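Local coordinates for protein FAD-binding oxidoreductase (Gulosibacter chungangensis, PDB 7PBG) that oxidises 4-ethylphenol with a covalently bound FAD, as a flavoprotein 4-alkylphenol oxidase that dehydrogenates its substrate to 4-vinylphenol, at residues M147-E152 and R371-G377; I117-Y123 and S142-L146; R4-D8 and L99-V103. All coordinates share one frame; numbering follows the deposited sequence.

Contact 1 of 3, residues M147-E152 and R371-G377; sequences MIDPAE and RHELNTG. With FAD (flavin-adenine dinucleotide), chain C.
Leu374, Gly377 and Glu152 carry this contact, in which a loop over the flavin meets the end of a helix. Leu374 reaches the loop with both methyls. Its CD2 comes to 3.7 Å from Ala151 O, and its CD1 packs beside CA and CG of Glu152. The same CD1 lies 3.5 Å above the guanidinium plane of Arg371, over its centre. That guanidinium meets Glu152 at its edge. Arg371 NH2 and NH1 both give weak hydrogen bonds to Glu152 OE2 as parts of a salt bridge, NH2 at 2.9 Å, with the carboxylate plane turned 71° from the guanidinium. The Arg371 chain bends twice, at chi2 (-46°) and chi3 (-57°), and this brings the guanidinium to Glu152. Glu152 OE1 is bonded to Ser383, so the carboxylate is held at both oxygens. Glu152 N gives a weak hydrogen bond to FAD O4, and Ala151 CB lies 3.6 Å from FAD N3. Gly377, at positive phi, is the C' residue of a Schellman motif that ends the helix. Its CA sits 3.2 Å from Ile148 O, where a CB would clash. Two waters bridge the backbones, one from Ile148 N to Gly377 O, the other from Pro150 O to Leu374 O. The loop follows strand 146-147 and backs onto helix 132-142 through Ile148 and Pro150. Helix 363-375 ends against it, and Met242 of strand 241-249 touches Met147 and Thr376.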
# COMPACT_ATOMS: atom_id res chain seq x y z
N MET A 147 16.50 -12.21 -0.98
CA MET A 147 16.16 -12.38 -2.40
C MET A 147 15.65 -11.06 -2.92
O MET A 147 14.92 -10.32 -2.20
CB MET A 147 15.04 -13.41 -2.56
CG MET A 147 15.48 -14.82 -2.32
SD MET A 147 13.99 -15.83 -2.21
CE MET A 147 13.22 -15.46 -3.79
N ILE A 148 15.94 -10.79 -4.17
CA ILE A 148 15.24 -9.70 -4.88
C ILE A 148 14.03 -10.27 -5.63
O ILE A 148 13.84 -11.49 -5.70
CB ILE A 148 16.18 -8.94 -5.80
CG1 ILE A 148 16.60 -9.77 -7.00
CG2 ILE A 148 17.40 -8.44 -5.03
CD1 ILE A 148 17.01 -8.93 -8.18
N ASP A 149 13.25 -9.37 -6.20
CA ASP A 149 12.03 -9.71 -6.98
C ASP A 149 12.17 -9.04 -8.33
O ASP A 149 11.79 -7.86 -8.51
CB ASP A 149 10.73 -9.29 -6.31
CG ASP A 149 9.52 -9.81 -7.06
OD1 ASP A 149 8.98 -10.84 -6.64
OD2 ASP A 149 9.15 -9.17 -8.06
N PRO A 150 12.85 -9.69 -9.30
CA PRO A 150 13.03 -9.07 -10.61
C PRO A 150 11.78 -9.17 -11.49
O PRO A 150 11.05 -10.16 -11.53
CB PRO A 150 14.19 -9.86 -11.24
CG PRO A 150 14.11 -11.24 -10.59
CD PRO A 150 13.51 -11.02 -9.21
N ALA A 151 11.59 -8.15 -12.32
CA ALA A 151 10.78 -8.25 -13.55
C ALA A 151 11.51 -9.17 -14.54
O ALA A 151 12.61 -9.75 -14.21
CB ALA A 151 10.59 -6.84 -14.10
N GLU A 152 10.95 -9.33 -15.73
CA GLU A 152 11.39 -10.34 -16.72
C GLU A 152 12.77 -9.99 -17.26
O GLU A 152 13.51 -10.93 -17.58
CB GLU A 152 10.36 -10.51 -17.83
CG GLU A 152 9.22 -11.39 -17.37
CD GLU A 152 8.45 -12.21 -18.39
OE1 GLU A 152 8.95 -12.45 -19.52
OE2 GLU A 152 7.38 -12.67 -18.01
N ARG A 371 11.98 -19.35 -15.74
CA ARG A 371 10.97 -18.92 -14.75
C ARG A 371 11.44 -19.25 -13.35
O ARG A 371 11.19 -18.45 -12.42
CB ARG A 371 9.61 -19.56 -15.04
CG ARG A 371 9.08 -19.26 -16.44
CD ARG A 371 9.18 -17.83 -16.87
NE ARG A 371 8.53 -16.85 -16.00
CZ ARG A 371 8.34 -15.58 -16.33
NH1 ARG A 371 7.67 -14.77 -15.52
NH2 ARG A 371 8.78 -15.14 -17.50
N HIS A 372 12.03 -20.43 -13.16
CA HIS A 372 12.57 -20.83 -11.86
C HIS A 372 13.54 -19.75 -11.39
O HIS A 372 13.55 -19.42 -10.21
CB HIS A 372 13.21 -22.19 -11.99
CG HIS A 372 13.87 -22.63 -10.72
ND1 HIS A 372 13.15 -22.88 -9.60
CD2 HIS A 372 15.17 -22.86 -10.43
CE1 HIS A 372 13.97 -23.29 -8.66
NE2 HIS A 372 15.23 -23.28 -9.14
N GLU A 373 14.38 -19.25 -12.29
CA GLU A 373 15.33 -18.18 -11.95
C GLU A 373 14.56 -16.95 -11.46
O GLU A 373 14.82 -16.47 -10.30
CB GLU A 373 16.24 -17.89 -13.13
CG GLU A 373 17.40 -18.85 -13.22
CD GLU A 373 18.33 -18.56 -14.37
OE1 GLU A 373 17.99 -17.71 -15.23
OE2 GLU A 373 19.37 -19.28 -14.47
N LEU A 374 13.62 -16.46 -12.27
CA LEU A 374 12.91 -15.21 -11.88
C LEU A 374 12.22 -15.44 -10.53
O LEU A 374 12.22 -14.51 -9.70
CB LEU A 374 11.88 -14.80 -12.93
CG LEU A 374 12.46 -14.43 -14.28
CD1 LEU A 374 11.38 -14.03 -15.22
CD2 LEU A 374 13.51 -13.33 -14.21
N ASN A 375 11.61 -16.60 -10.36
CA ASN A 375 10.75 -16.89 -9.18
C ASN A 375 11.60 -17.10 -7.93
O ASN A 375 11.03 -17.10 -6.83
CB ASN A 375 9.81 -18.09 -9.35
CG ASN A 375 8.87 -17.87 -10.50
OD1 ASN A 375 8.87 -16.78 -11.11
ND2 ASN A 375 8.07 -18.89 -10.76
N THR A 376 12.90 -17.34 -8.11
CA THR A 376 13.82 -17.54 -6.97
C THR A 376 14.74 -16.33 -6.79
O THR A 376 15.72 -16.44 -6.05
CB THR A 376 14.61 -18.84 -7.08
OG1 THR A 376 15.41 -18.86 -8.26
CG2 THR A 376 13.71 -20.06 -7.02
N GLY A 377 14.47 -15.23 -7.49
CA GLY A 377 15.18 -13.97 -7.29
C GLY A 377 16.44 -13.85 -8.13
O GLY A 377 17.21 -12.94 -7.86
PA FAD C . 12.23 3.61 -16.23
O1A FAD C . 12.07 3.67 -17.71
O2A FAD C . 13.49 4.18 -15.62
O5B FAD C . 11.01 4.34 -15.57
C5B FAD C . 9.68 4.13 -16.03
C4B FAD C . 8.89 5.38 -15.73
O4B FAD C . 8.80 5.61 -14.30
C3B FAD C . 9.48 6.69 -16.28
O3B FAD C . 9.14 6.88 -17.65
C2B FAD C . 8.92 7.73 -15.30
O2B FAD C . 7.59 8.06 -15.67
C1B FAD C . 8.99 6.97 -13.98
N9A FAD C . 10.23 7.11 -13.27
C8A FAD C . 11.26 6.21 -13.27
N7A FAD C . 12.25 6.59 -12.52
C5A FAD C . 11.89 7.83 -12.05
C6A FAD C . 12.51 8.72 -11.16
N6A FAD C . 13.73 8.51 -10.66
N1A FAD C . 11.86 9.87 -10.89
C2A FAD C . 10.62 10.07 -11.42
N3A FAD C . 9.93 9.29 -12.23
C4A FAD C . 10.63 8.17 -12.52
N1 FAD C . 7.36 -4.86 -16.68
C2 FAD C . 7.06 -5.37 -15.50
O2 FAD C . 6.76 -4.62 -14.53
N3 FAD C . 7.15 -6.69 -15.25
C4 FAD C . 7.46 -7.60 -16.22
O4 FAD C . 7.60 -8.80 -15.92
C4X FAD C . 7.73 -7.12 -17.49
N5 FAD C . 8.01 -7.99 -18.42
C5X FAD C . 8.29 -7.49 -19.67
C6 FAD C . 8.62 -8.40 -20.68
C7 FAD C . 8.98 -7.99 -21.95
C7M FAD C . 9.34 -9.01 -23.00
C8 FAD C . 9.01 -6.60 -22.22
C8M FAD C . 9.39 -6.10 -23.58
C9 FAD C . 8.66 -5.69 -21.24
C9A FAD C . 8.30 -6.10 -19.94
N10 FAD C . 8.00 -5.21 -18.91
C10 FAD C . 7.71 -5.70 -17.65
C1' FAD C . 8.07 -3.74 -19.10
C2' FAD C . 9.46 -3.15 -18.79
O2' FAD C . 10.53 -3.99 -19.35
C3' FAD C . 9.79 -3.01 -17.29
O3' FAD C . 8.67 -2.51 -16.59
C4' FAD C . 11.00 -2.14 -16.95
O4' FAD C . 11.54 -2.51 -15.67
C5' FAD C . 10.64 -0.68 -16.96
O5' FAD C . 11.75 0.14 -17.36
P FAD C . 12.76 0.76 -16.28
O1P FAD C . 14.03 1.12 -16.99
O2P FAD C . 12.83 -0.22 -15.15
O3P FAD C . 12.02 2.08 -15.77
O HOH W 1 17.71 -12.71 -5.32
O HOH W 2 10.44 -12.15 -9.86

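Contact 2 of 3, residues I117-Y123 and S142-L146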
# COMPACT_ATOMS: atom_id res chain seq x y z
N ILE A 117 22.35 -2.72 2.17
CA ILE A 117 21.73 -4.07 2.17
C ILE A 117 21.66 -4.49 3.64
O ILE A 117 22.66 -4.91 4.23
CB ILE A 117 22.51 -5.06 1.33
CG1 ILE A 117 22.62 -4.60 -0.13
CG2 ILE A 117 21.92 -6.45 1.43
CD1 ILE A 117 23.71 -5.34 -0.84
N ASN A 118 20.49 -4.31 4.21
CA ASN A 118 20.29 -4.56 5.65
C ASN A 118 19.76 -5.99 5.77
O ASN A 118 18.54 -6.22 5.49
CB ASN A 118 19.37 -3.49 6.23
CG ASN A 118 19.30 -3.55 7.73
OD1 ASN A 118 19.22 -4.64 8.33
ND2 ASN A 118 19.35 -2.38 8.35
N GLU A 119 20.59 -6.91 6.24
CA GLU A 119 20.11 -8.31 6.36
C GLU A 119 19.09 -8.45 7.52
O GLU A 119 18.09 -9.12 7.32
CB GLU A 119 21.29 -9.24 6.61
CG GLU A 119 20.87 -10.69 6.61
CD GLU A 119 22.05 -11.64 6.58
OE1 GLU A 119 23.21 -11.18 6.89
OE2 GLU A 119 21.84 -12.82 6.19
N LYS A 120 19.38 -7.89 8.70
CA LYS A 120 18.56 -8.10 9.92
C LYS A 120 17.12 -7.65 9.64
O LYS A 120 16.23 -8.26 10.18
CB LYS A 120 19.14 -7.29 11.09
CG LYS A 120 18.39 -7.48 12.40
CD LYS A 120 19.12 -6.88 13.59
CE LYS A 120 18.40 -7.17 14.90
NZ LYS A 120 19.14 -6.69 16.09
N LEU A 121 16.93 -6.53 8.94
CA LEU A 121 15.60 -5.95 8.69
C LEU A 121 15.23 -6.14 7.21
O LEU A 121 14.21 -5.60 6.79
CB LEU A 121 15.62 -4.48 9.10
CG LEU A 121 15.88 -4.27 10.59
CD1 LEU A 121 15.79 -2.80 10.96
CD2 LEU A 121 14.91 -5.08 11.43
N ALA A 122 16.01 -6.90 6.45
CA ALA A 122 15.65 -7.42 5.10
C ALA A 122 15.20 -6.31 4.17
O ALA A 122 14.02 -6.32 3.73
CB ALA A 122 14.58 -8.45 5.20
N TYR A 123 16.04 -5.33 3.94
CA TYR A 123 15.76 -4.30 2.91
C TYR A 123 17.04 -3.86 2.22
O TYR A 123 18.11 -4.01 2.76
CB TYR A 123 14.98 -3.13 3.46
CG TYR A 123 15.73 -2.22 4.39
CD1 TYR A 123 16.49 -1.17 3.93
CD2 TYR A 123 15.72 -2.43 5.76
CE1 TYR A 123 17.20 -0.32 4.79
CE2 TYR A 123 16.38 -1.59 6.62
CZ TYR A 123 17.13 -0.52 6.15
OH TYR A 123 17.81 0.30 7.01
N SER A 142 27.30 -9.60 -0.74
CA SER A 142 27.17 -9.14 0.67
C SER A 142 27.08 -10.34 1.63
O SER A 142 27.37 -10.13 2.84
CB SER A 142 25.97 -8.24 0.87
OG SER A 142 24.76 -9.00 0.97
N GLY A 143 26.69 -11.52 1.13
CA GLY A 143 26.43 -12.67 2.00
C GLY A 143 25.03 -12.61 2.59
O GLY A 143 24.64 -13.57 3.24
N ALA A 144 24.29 -11.52 2.42
CA ALA A 144 22.96 -11.37 3.08
C ALA A 144 21.98 -12.43 2.53
O ALA A 144 21.90 -12.61 1.30
CB ALA A 144 22.46 -9.96 2.91
N LYS A 145 21.23 -13.12 3.39
CA LYS A 145 20.27 -14.18 2.99
C LYS A 145 18.92 -13.54 2.63
O LYS A 145 17.90 -13.78 3.28
CB LYS A 145 20.14 -15.24 4.09
CG LYS A 145 21.47 -15.87 4.50
CD LYS A 145 22.29 -16.38 3.34
CE LYS A 145 23.49 -17.21 3.77
NZ LYS A 145 24.78 -16.53 3.47
N LEU A 146 18.95 -12.78 1.55
CA LEU A 146 17.81 -12.01 1.02
C LEU A 146 17.71 -12.29 -0.47
O LEU A 146 18.74 -12.53 -1.13
CB LEU A 146 18.05 -10.52 1.24
CG LEU A 146 18.22 -10.02 2.68
CD1 LEU A 146 18.46 -8.54 2.60
CD2 LEU A 146 17.02 -10.34 3.53
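Glu119 and Ala144 bring the two backbones closest, their CA atoms 5.3 Å apart, where a bulged hairpin turn meets the loop that leaves a helix. In the turn, Ala122 and Tyr123 both face Asn118 in a G1 beta bulge, and Asn118 OD1 accepts from Leu121 N in an Asx motif. Leu146 packs against the bulge from one side. Its CD2 touches Ala122 CB at 3.5 Å, and its CD1 comes to 3.7 Å from Asn118 O. CG of Leu146 stands anti to its own carbonyl carbon (chi1 -61°), which turns both methyls to the bulge. With an alanine here, the bulge would probably lose its apolar neighbour and a gap would open beside Ala122 CB. Ile117 uses CG2, which meets Ala144 CB at 3.8 Å and lies at the same distance from Ser142 OG. Glu119 runs alongside Lys145 as an extended chain. Its OE2 accepts a nearly straight bond from Lys145 N, 2.9 Å long with an N-H...O angle of 167°. The N-H arrives well above the carboxylate plane, 59° out of it. Lys145 NZ turns back to Gly143 O instead, 5.5 Å from Glu119 OE2. Ser142 OG accepts from Ala144 N in an ST turn and also bonds to Val139 O. Lys145 is the centre of an inverse gamma turn. Ala122 O bonds to Arg436 of the second subunit. The hairpin joins strands 114-118 and 123-126, and the loop links helix 132-142 to strand 146-147. Ile117 and Leu146 also pack on that helix.

Contact 3 of 3, residues R4-D8 and L99-V103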
# COMPACT_ATOMS: atom_id res chain seq x y z
N ARG A 4 17.46 19.44 -32.00
CA ARG A 4 16.78 18.43 -32.85
C ARG A 4 15.27 18.68 -32.78
O ARG A 4 14.57 18.45 -33.77
CB ARG A 4 17.18 17.02 -32.40
CG ARG A 4 16.59 16.62 -31.05
CD ARG A 4 17.22 15.34 -30.54
NE ARG A 4 17.08 14.20 -31.42
CZ ARG A 4 16.30 13.14 -31.18
NH1 ARG A 4 15.53 13.09 -30.10
NH2 ARG A 4 16.26 12.15 -32.04
N THR A 5 14.79 19.14 -31.64
CA THR A 5 13.38 19.41 -31.33
C THR A 5 13.38 20.53 -30.28
O THR A 5 14.43 20.72 -29.59
CB THR A 5 12.61 18.17 -30.82
OG1 THR A 5 13.24 17.73 -29.62
CG2 THR A 5 12.54 17.02 -31.80
N LEU A 6 12.28 21.26 -30.18
CA LEU A 6 12.09 22.24 -29.10
C LEU A 6 10.70 22.06 -28.52
O LEU A 6 9.77 21.75 -29.25
CB LEU A 6 12.19 23.68 -29.61
CG LEU A 6 13.59 24.18 -29.95
CD1 LEU A 6 13.49 25.60 -30.49
CD2 LEU A 6 14.50 24.13 -28.75
N PRO A 7 10.56 22.38 -27.22
CA PRO A 7 9.25 22.37 -26.60
C PRO A 7 8.44 23.55 -27.16
O PRO A 7 8.99 24.66 -27.26
CB PRO A 7 9.55 22.46 -25.09
CG PRO A 7 10.97 22.97 -24.97
CD PRO A 7 11.65 22.75 -26.30
N ASP A 8 7.18 23.29 -27.51
CA ASP A 8 6.19 24.37 -27.81
C ASP A 8 6.32 25.51 -26.79
O ASP A 8 6.38 25.24 -25.57
CB ASP A 8 4.77 23.81 -27.82
CG ASP A 8 4.49 22.92 -29.01
OD1 ASP A 8 5.34 22.89 -29.93
OD2 ASP A 8 3.43 22.27 -29.02
N LEU A 99 5.93 14.92 -24.41
CA LEU A 99 5.93 16.09 -25.34
C LEU A 99 7.21 16.16 -26.16
O LEU A 99 8.33 16.10 -25.63
CB LEU A 99 5.81 17.38 -24.53
CG LEU A 99 4.47 17.63 -23.86
CD1 LEU A 99 4.55 18.98 -23.15
CD2 LEU A 99 3.31 17.59 -24.84
N THR A 100 7.07 16.42 -27.45
CA THR A 100 8.23 16.70 -28.30
C THR A 100 9.03 17.87 -27.68
O THR A 100 8.39 18.83 -27.29
CB THR A 100 7.75 17.00 -29.72
OG1 THR A 100 7.07 15.84 -30.18
CG2 THR A 100 8.91 17.39 -30.61
N GLY A 101 10.37 17.77 -27.61
CA GLY A 101 11.24 18.87 -27.16
C GLY A 101 11.47 18.84 -25.65
O GLY A 101 12.25 19.66 -25.17
N THR A 102 10.96 17.80 -24.96
CA THR A 102 11.19 17.66 -23.51
C THR A 102 12.67 17.42 -23.31
O THR A 102 13.26 16.71 -24.13
CB THR A 102 10.27 16.59 -22.92
OG1 THR A 102 8.94 17.09 -23.10
CG2 THR A 102 10.55 16.29 -21.45
N VAL A 103 13.24 18.02 -22.27
CA VAL A 103 14.63 17.72 -21.84
C VAL A 103 14.56 16.44 -21.00
O VAL A 103 13.80 16.44 -20.01
CB VAL A 103 15.24 18.90 -21.09
CG1 VAL A 103 16.53 18.53 -20.41
CG2 VAL A 103 15.43 20.11 -22.01
O HOH W 3 6.33 20.39 -27.09
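Thr5 and Pro7 sit on the tip of a type II beta turn that runs from Leu99 to Thr102. Thr5 OG1 lies between its own backbone N and carbonyl carbon (chi1 61°), a rotamer that sets the hydroxyl 3.4 Å from Gly101 CA. The hydroxyl bonds to Lys54 O. Thr5 CB and CG2 both meet Thr100 CG2 at 3.8 Å, and the two threonine side chains cross at about a right angle. With chi1 at -61°, Thr100 CG2 stands anti to the backbone N and faces Thr5, while OG1 takes another direction and bonds to Asp51 O. The ring of Pro7 lies against Gly101 O, its CD at 3.3 Å. Gly101 has positive phi and comes within 4.0 Å of Leu6, CA to CA. A CB on Gly101 would run into Leu6 C and Pro7 N. The turn is closed from Thr102, whose N and OG1 both bond to Leu99 O from the same face of its plane. One water joins Thr100 O to Asp8 N. The N-terminal segment leads into helix 12-26, where Phe15 touches Leu6, Pro7 and Val103. The turn leads into strand 103-106, which lies between strands 57-59 and 81-84.

From the N terminus, contact 3 comes first. It brings residues 4-8, ahead of helix 12-26, back to the turn before strand 103-106, closing a loop of 90 residues. Contact 2 follows and is short. It closes 18 residues, mostly helix 132-142, between the 117-123 hairpin and segment 142-146. Contact 1 takes up the chain directly at Met147 and spans 218 residues, joining the FAD-binding family region to the C-terminal oxidase region at helix 363-375. The three are in series, so none nests or crosses. Contacts 1 and 2 have centres about 17 Å apart, while contact 3 lies about 38 Å from contact 1, centre to centre, on the opposite side of the chain's centre.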